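Local coordinates for protein ribonucleoside-diphosphate reductase subunit beta (Bacillus halodurans C-125, PDB 2RCC) that probably serves as the di-iron small subunit of a class I ribonucleotide reductase, which converts ribonucleoside diphosphates into the deoxyribonucleotides needed for DNA synthesis, at residues F175-V180 / I230-L235; D182-G187 / H223-T228; L254-D259 / K300-E304. One frame throughout, in Å; residues are numbered along the deposited sequence.

Contact 1: F175-V180 / I230-L235; sequences FLESIV and IFKELL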
# COMPACT_ATOMS: atom_id res chain seq x y z
N PHE A 175 -4.82 4.57 20.51
CA PHE A 175 -4.98 3.91 19.22
C PHE A 175 -6.45 3.85 18.82
O PHE A 175 -6.82 4.14 17.68
CB PHE A 175 -4.39 2.51 19.23
CG PHE A 175 -4.30 1.91 17.87
CD1 PHE A 175 -5.37 1.20 17.35
CD2 PHE A 175 -3.17 2.08 17.09
CE1 PHE A 175 -5.31 0.64 16.05
CE2 PHE A 175 -3.10 1.52 15.78
CZ PHE A 175 -4.18 0.80 15.29
N LEU A 176 -7.30 3.46 19.76
CA LEU A 176 -8.75 3.43 19.55
C LEU A 176 -9.30 4.83 19.18
O LEU A 176 -10.09 4.95 18.28
CB LEU A 176 -9.46 2.90 20.80
CG LEU A 176 -10.95 2.51 20.66
CD1 LEU A 176 -11.07 1.24 19.87
CD2 LEU A 176 -11.59 2.30 22.02
N GLU A 177 -8.84 5.86 19.89
CA GLU A 177 -9.22 7.24 19.60
C GLU A 177 -8.86 7.61 18.18
O GLU A 177 -9.66 8.19 17.47
CB GLU A 177 -8.55 8.19 20.58
CG GLU A 177 -9.07 8.05 21.99
CD GLU A 177 -8.28 8.84 23.04
OE1 GLU A 177 -7.37 9.63 22.67
OE2 GLU A 177 -8.61 8.66 24.24
N SER A 178 -7.65 7.24 17.78
CA SER A 178 -7.13 7.45 16.43
C SER A 178 -7.98 6.72 15.36
O SER A 178 -8.22 7.26 14.28
CB SER A 178 -5.65 7.03 16.43
OG SER A 178 -5.13 7.00 15.13
N ILE A 179 -8.42 5.49 15.63
CA ILE A 179 -9.35 4.73 14.75
C ILE A 179 -10.68 5.48 14.58
O ILE A 179 -11.24 5.52 13.48
CB ILE A 179 -9.64 3.29 15.32
CG1 ILE A 179 -8.42 2.39 15.16
CG2 ILE A 179 -10.87 2.63 14.65
CD1 ILE A 179 -8.18 1.92 13.69
N VAL A 180 -11.19 6.07 15.66
CA VAL A 180 -12.43 6.85 15.57
C VAL A 180 -12.24 8.05 14.65
O VAL A 180 -13.12 8.33 13.83
CB VAL A 180 -12.99 7.31 16.96
CG1 VAL A 180 -14.23 8.26 16.77
CG2 VAL A 180 -13.37 6.07 17.83
N ILE A 230 -11.96 -3.01 13.21
CA ILE A 230 -10.81 -2.91 14.15
C ILE A 230 -11.28 -2.37 15.48
O ILE A 230 -10.87 -2.88 16.54
CB ILE A 230 -9.64 -2.03 13.58
CG1 ILE A 230 -8.99 -2.74 12.41
CG2 ILE A 230 -8.59 -1.75 14.69
CD1 ILE A 230 -8.13 -1.80 11.56
N PHE A 231 -12.17 -1.35 15.44
CA PHE A 231 -12.73 -0.77 16.65
C PHE A 231 -13.42 -1.84 17.50
O PHE A 231 -13.16 -1.97 18.72
CB PHE A 231 -13.71 0.37 16.31
CG PHE A 231 -14.30 1.05 17.50
CD1 PHE A 231 -15.50 0.58 18.09
CD2 PHE A 231 -13.69 2.17 18.06
CE1 PHE A 231 -16.04 1.19 19.21
CE2 PHE A 231 -14.25 2.79 19.18
CZ PHE A 231 -15.42 2.31 19.75
N LYS A 232 -14.32 -2.60 16.87
CA LYS A 232 -15.06 -3.64 17.59
C LYS A 232 -14.16 -4.76 18.14
O LYS A 232 -14.39 -5.25 19.22
CB LYS A 232 -16.10 -4.27 16.70
CG LYS A 232 -17.28 -3.38 16.40
CD LYS A 232 -18.02 -3.95 15.21
CE LYS A 232 -19.20 -3.15 14.87
NZ LYS A 232 -19.42 -3.22 13.38
N GLU A 233 -13.14 -5.14 17.39
CA GLU A 233 -12.22 -6.18 17.81
C GLU A 233 -11.35 -5.66 18.95
O GLU A 233 -10.97 -6.43 19.82
CB GLU A 233 -11.35 -6.65 16.65
CG GLU A 233 -12.10 -7.30 15.46
CD GLU A 233 -12.73 -8.67 15.72
OE1 GLU A 233 -12.55 -9.27 16.83
OE2 GLU A 233 -13.38 -9.14 14.74
N LEU A 234 -10.99 -4.38 18.93
CA LEU A 234 -10.22 -3.80 20.03
C LEU A 234 -10.98 -3.84 21.35
O LEU A 234 -10.36 -4.02 22.40
CB LEU A 234 -9.72 -2.38 19.71
CG LEU A 234 -8.54 -2.25 18.75
CD1 LEU A 234 -8.31 -0.78 18.46
CD2 LEU A 234 -7.28 -2.97 19.30
N LEU A 235 -12.30 -3.64 21.31
CA LEU A 235 -13.14 -3.76 22.51
C LEU A 235 -13.19 -5.22 23.01
O LEU A 235 -13.26 -5.42 24.19
CB LEU A 235 -14.54 -3.15 22.32
CG LEU A 235 -14.67 -1.64 22.62
CD1 LEU A 235 -13.66 -0.79 21.93
CD2 LEU A 235 -16.09 -1.10 22.33
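Two helices, 172-187 and 207-237, pack antiparallel here through a buried and wholly apolar interface. The axes of the short segments run at 157° to each other, 23° from exactly antiparallel, and come within 10.2 Å, a spacing that places side chains rather than backbones in contact. The backbones are closest at Leu176 and Phe231, whose CA atoms are 6.5 Å apart. Leu176 gives up the most surface: its CD1 lies 3.3 Å from Phe231 CD2 and 3.7 Å from Leu234 CD1, while its CD2 meets Leu235 CD1 at 3.7 Å. It therefore sits among three side chains of the facing helix. One turn later, Ile179 bridges Ile230 and Phe231, with CD1 3.8 Å from Ile230 CG2 and CG2 4.0 Å from Phe231 CB. Phe175 turns its ring edge to Leu234, CD1 to CD1 at 3.7 Å, and Val180 CG2 reaches Phe231 CE2 at 3.7 Å. Helix 244-268 covers one flank, Phe249 and Val250 touching Val180 and Thr246 touching Leu176; Leu296 lies against Phe231. Such antiparallel packing of helices is characteristic of the all-helical, ferritin-like bundle of ribonucleotide reductase small subunits.

Contact 2: D182-G187 / H223-T228; sequences DVILEG and HVYLFT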
# COMPACT_ATOMS: atom_id res chain seq x y z
N ASP A 182 -10.11 8.25 12.24
CA ASP A 182 -10.03 7.64 10.87
C ASP A 182 -11.43 7.40 10.23
O ASP A 182 -11.63 7.62 9.03
CB ASP A 182 -9.28 6.30 10.85
CG ASP A 182 -7.79 6.38 11.20
OD1 ASP A 182 -7.17 7.46 11.10
OD2 ASP A 182 -7.22 5.31 11.57
N VAL A 183 -12.36 6.88 11.02
CA VAL A 183 -13.75 6.67 10.60
C VAL A 183 -14.37 8.03 10.20
O VAL A 183 -15.01 8.12 9.17
CB VAL A 183 -14.59 5.94 11.71
CG1 VAL A 183 -16.10 6.06 11.46
CG2 VAL A 183 -14.16 4.46 11.82
N ILE A 184 -14.19 9.06 11.02
CA ILE A 184 -14.66 10.41 10.71
C ILE A 184 -14.06 10.97 9.44
O ILE A 184 -14.81 11.47 8.59
CB ILE A 184 -14.40 11.41 11.89
CG1 ILE A 184 -15.34 11.09 13.06
CG2 ILE A 184 -14.57 12.83 11.41
CD1 ILE A 184 -14.84 11.54 14.42
N LEU A 185 -12.73 10.86 9.25
CA LEU A 185 -12.08 11.42 8.09
C LEU A 185 -12.50 10.78 6.78
O LEU A 185 -12.56 11.46 5.78
CB LEU A 185 -10.54 11.34 8.16
CG LEU A 185 -9.76 12.21 9.14
CD1 LEU A 185 -8.27 12.12 8.81
CD2 LEU A 185 -10.19 13.63 9.09
N GLU A 186 -12.78 9.48 6.80
CA GLU A 186 -13.23 8.70 5.61
C GLU A 186 -14.73 8.54 5.51
O GLU A 186 -15.26 8.25 4.45
CB GLU A 186 -12.71 7.28 5.73
CG GLU A 186 -11.22 7.17 5.87
CD GLU A 186 -10.46 6.73 4.62
OE1 GLU A 186 -11.00 6.74 3.50
OE2 GLU A 186 -9.28 6.32 4.82
N GLY A 187 -15.43 8.66 6.64
CA GLY A 187 -16.86 8.40 6.69
C GLY A 187 -17.79 9.56 6.91
O GLY A 187 -18.99 9.37 6.91
N HIS A 223 -12.94 1.28 3.56
CA HIS A 223 -11.98 1.77 4.56
C HIS A 223 -12.72 1.89 5.89
O HIS A 223 -12.21 1.41 6.92
CB HIS A 223 -11.37 3.11 4.17
CG HIS A 223 -10.58 3.11 2.88
ND1 HIS A 223 -9.88 4.21 2.46
CD2 HIS A 223 -10.38 2.16 1.94
CE1 HIS A 223 -9.30 3.96 1.29
NE2 HIS A 223 -9.60 2.72 0.96
N VAL A 224 -13.92 2.49 5.89
CA VAL A 224 -14.74 2.60 7.12
C VAL A 224 -15.08 1.22 7.68
O VAL A 224 -15.05 1.02 8.86
CB VAL A 224 -16.06 3.39 6.89
CG1 VAL A 224 -16.95 3.34 8.12
CG2 VAL A 224 -15.77 4.84 6.50
N TYR A 225 -15.41 0.26 6.80
CA TYR A 225 -15.68 -1.11 7.22
C TYR A 225 -14.44 -1.68 7.95
O TYR A 225 -14.58 -2.25 9.04
CB TYR A 225 -16.08 -1.96 6.01
CG TYR A 225 -16.21 -3.43 6.24
CD1 TYR A 225 -17.38 -4.00 6.76
CD2 TYR A 225 -15.17 -4.29 5.90
CE1 TYR A 225 -17.48 -5.36 6.97
CE2 TYR A 225 -15.26 -5.62 6.12
CZ TYR A 225 -16.40 -6.15 6.64
OH TYR A 225 -16.43 -7.51 6.80
N LEU A 226 -13.25 -1.46 7.41
CA LEU A 226 -12.01 -1.92 8.05
C LEU A 226 -11.84 -1.28 9.43
O LEU A 226 -11.60 -1.97 10.44
CB LEU A 226 -10.80 -1.59 7.19
CG LEU A 226 -9.41 -1.95 7.75
CD1 LEU A 226 -9.31 -3.41 8.12
CD2 LEU A 226 -8.33 -1.51 6.79
N PHE A 227 -11.91 0.04 9.47
CA PHE A 227 -11.73 0.75 10.75
C PHE A 227 -12.78 0.41 11.82
O PHE A 227 -12.45 0.30 12.99
CB PHE A 227 -11.68 2.26 10.53
CG PHE A 227 -10.53 2.73 9.65
CD1 PHE A 227 -9.22 2.35 9.93
CD2 PHE A 227 -10.76 3.64 8.60
CE1 PHE A 227 -8.17 2.81 9.14
CE2 PHE A 227 -9.72 4.10 7.81
CZ PHE A 227 -8.43 3.68 8.07
N THR A 228 -14.04 0.28 11.43
CA THR A 228 -15.08 -0.08 12.40
C THR A 228 -14.93 -1.52 12.92
O THR A 228 -15.21 -1.81 14.10
CB THR A 228 -16.52 0.24 11.88
OG1 THR A 228 -16.82 -0.54 10.73
CG2 THR A 228 -16.65 1.68 11.52
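The polar centre of this buried antiparallel helix pair is a histidine-carboxylate hydrogen bond. His223 ND1 donates to Glu186 OE1 at 3.0 Å with an N-H...O angle of 140°; a second, weak bond runs from His223 ND1 to Glu186 OE2 at 3.2 Å and 153°. OE1 lies near the imidazole plane, at the ring edge, as expected for a bond along the ND1 direction. The other ring nitrogen, NE2, is bonded to Gln118 OE1, so both nitrogens of His223 have partners. Asp182 OD1 is satisfied by Tyr163 OH, while Asp182 CB rests over the face of Phe227, 3.7 Å from the ring centroid and 7° off the normal, a clear CH-pi contact. At the end of the first helix, Glu186 O is bonded to Tyr191 OH and Gly187 O to Arg292 NE.

Further along segment 223-228, Val183 CG2 packs 3.6 Å from Phe227 CB and 3.7 Å from Thr228 CG2. The segment axes approach to 9.3 Å at 166°, and the CA atoms of Val183 and Val224 are only 5.4 Å apart. At Gly187, a CB would clash with Val183 O at 2.6 Å and also be tight against Val224 CG2 at 3.2 Å.

Glu186 and His223 are predicted to bind the second iron, and Glu119 and Glu220 of the same predicted site lie close to Glu186. Glu186 OE2 also faces Glu119 OE2, a proximity of like charges. The chemistry implies a cluster of predicted ligands; with ND1 donating to Glu186 and NE2 bonded to Gln118, His223 is not bound to metal through ND1 in this arrangement.

Contact 3: L254-D259 / K300-E304; sequences LMKAAD and KPYPE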
# COMPACT_ATOMS: atom_id res chain seq x y z
N LEU A 254 -18.09 12.35 17.26
CA LEU A 254 -18.99 12.39 16.10
C LEU A 254 -19.82 13.68 16.03
O LEU A 254 -19.98 14.24 14.96
CB LEU A 254 -19.93 11.19 16.08
CG LEU A 254 -19.28 9.84 15.72
CD1 LEU A 254 -20.26 8.72 16.00
CD2 LEU A 254 -18.78 9.81 14.29
N MSE A 255 -20.32 14.15 17.17
CA MSE A 255 -21.09 15.41 17.19
C MSE A 255 -20.25 16.62 16.84
O MSE A 255 -20.70 17.49 16.11
CB MSE A 255 -21.76 15.64 18.54
CG MSE A 255 -22.84 14.63 18.89
SE MSE A 255 -23.55 14.78 20.70
CE MSE A 255 -22.14 15.63 21.71
N LYS A 256 -19.02 16.69 17.37
CA LYS A 256 -18.10 17.79 17.05
C LYS A 256 -17.74 17.78 15.58
O LYS A 256 -17.69 18.83 14.92
CB LYS A 256 -16.83 17.70 17.91
CG LYS A 256 -15.88 18.88 17.76
N ALA A 257 -17.48 16.57 15.06
CA ALA A 257 -17.18 16.36 13.68
C ALA A 257 -18.38 16.74 12.75
O ALA A 257 -18.17 17.38 11.73
CB ALA A 257 -16.75 14.92 13.46
N ALA A 258 -19.58 16.33 13.11
CA ALA A 258 -20.82 16.71 12.40
C ALA A 258 -20.99 18.24 12.37
O ALA A 258 -21.32 18.80 11.34
CB ALA A 258 -22.03 16.07 13.05
N ASP A 259 -20.78 18.90 13.51
CA ASP A 259 -20.83 20.36 13.59
C ASP A 259 -19.80 21.03 12.69
O ASP A 259 -20.12 22.01 12.02
CB ASP A 259 -20.62 20.84 15.04
CG ASP A 259 -21.78 20.53 15.96
OD1 ASP A 259 -22.87 20.19 15.48
OD2 ASP A 259 -21.59 20.62 17.21
N LYS A 300 -26.67 6.24 18.77
CA LYS A 300 -26.81 7.36 17.83
C LYS A 300 -26.73 8.71 18.54
O LYS A 300 -27.50 8.92 19.46
CB LYS A 300 -28.17 7.29 17.12
CG LYS A 300 -28.32 6.13 16.19
CD LYS A 300 -29.64 6.18 15.48
CE LYS A 300 -29.77 5.06 14.46
NZ LYS A 300 -31.11 5.00 13.82
N PRO A 301 -25.81 9.62 18.14
CA PRO A 301 -25.84 10.95 18.79
C PRO A 301 -27.12 11.76 18.55
O PRO A 301 -27.48 12.59 19.39
CB PRO A 301 -24.62 11.67 18.20
CG PRO A 301 -24.17 10.86 17.02
CD PRO A 301 -24.71 9.49 17.16
N TYR A 302 -27.81 11.52 17.43
CA TYR A 302 -29.02 12.25 17.04
C TYR A 302 -30.17 11.26 16.83
O TYR A 302 -30.69 11.14 15.72
CB TYR A 302 -28.77 13.07 15.75
CG TYR A 302 -27.54 13.94 15.83
CD1 TYR A 302 -27.53 15.07 16.65
CD2 TYR A 302 -26.39 13.64 15.10
CE1 TYR A 302 -26.40 15.87 16.74
CE2 TYR A 302 -25.24 14.44 15.18
CZ TYR A 302 -25.26 15.56 16.00
OH TYR A 302 -24.16 16.36 16.10
N PRO A 303 -30.65 10.64 17.93
CA PRO A 303 -31.72 9.63 17.80
C PRO A 303 -32.97 10.13 17.10
O PRO A 303 -33.63 9.33 16.46
CB PRO A 303 -32.02 9.21 19.25
CG PRO A 303 -31.49 10.31 20.08
CD PRO A 303 -30.31 10.87 19.34
N GLU A 304 -33.27 11.43 17.20
CA GLU A 304 -34.41 12.00 16.48
C GLU A 304 -34.27 11.89 14.96
O GLU A 304 -35.28 11.79 14.28
CB GLU A 304 -34.68 13.46 16.89
CG GLU A 304 -33.73 14.58 16.35
CD GLU A 304 -32.36 14.65 17.02
OE1 GLU A 304 -31.97 13.71 17.73
OE2 GLU A 304 -31.67 15.67 16.83
O HOH W 1 -24.13 18.38 17.62
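Apolar packing accounts for most of this partly buried contact between helix 244-268 and the loop that follows helix 278-295. Met255, present as selenomethionine, lies against both loop residues that take part: its CG is 3.5 Å from Pro301 CB and 3.9 Å from Tyr302 CZ. Leu254 CB is a looser neighbour of Pro301 CG at 4.4 Å, and Ala258 CB lies 4.2 Å from Tyr302 CE2. The phenol thus extends to the helix surface, bringing Tyr302 OH to 3.4 Å from Met255 CA.

The polar link is indirect. Tyr302 OH and Asp259 OD1 are 4.1 Å apart, and a water joins them, 2.5 Å from Tyr302 OH and 3.1 Å from Asp259 OD1, to which it donates.

On the loop side, Tyr302 O accepts a hydrogen bond from Asn290 ND2, tying the backbone to helix 278-295, and Ala293 of that helix touches both Leu254 and Pro301. The arrangement is a Pro-Tyr segment of the loop packed on helices 244-268 and 278-295 at the partly exposed side of the ferritin-like helical bundle.

Overall arrangement
Contacts 1 and 2 are successive levels of one helix pair, 172-187 with 207-237. Their centres are 10 Å apart, and they meet where Ile179 CG2 lies 3.3 Å from Phe227 O. Contact 2 stands at the predicted iron site. Further along the pair, the contact 1 side chains of Ile230 and Ile179 lie about 9 and 10 Å from those of His223 and Glu186. Contact 3, centred 16 Å from contact 2, joins it through Ile184, whose CG2 is 3.6 Å from Ala257 CB and whose CG1 is 3.9 Å from Leu254 CD2. Contacts 1 and 3 do not touch. On its neighbouring helix, the Leu254 side chain is about 11 Å from that of Glu186.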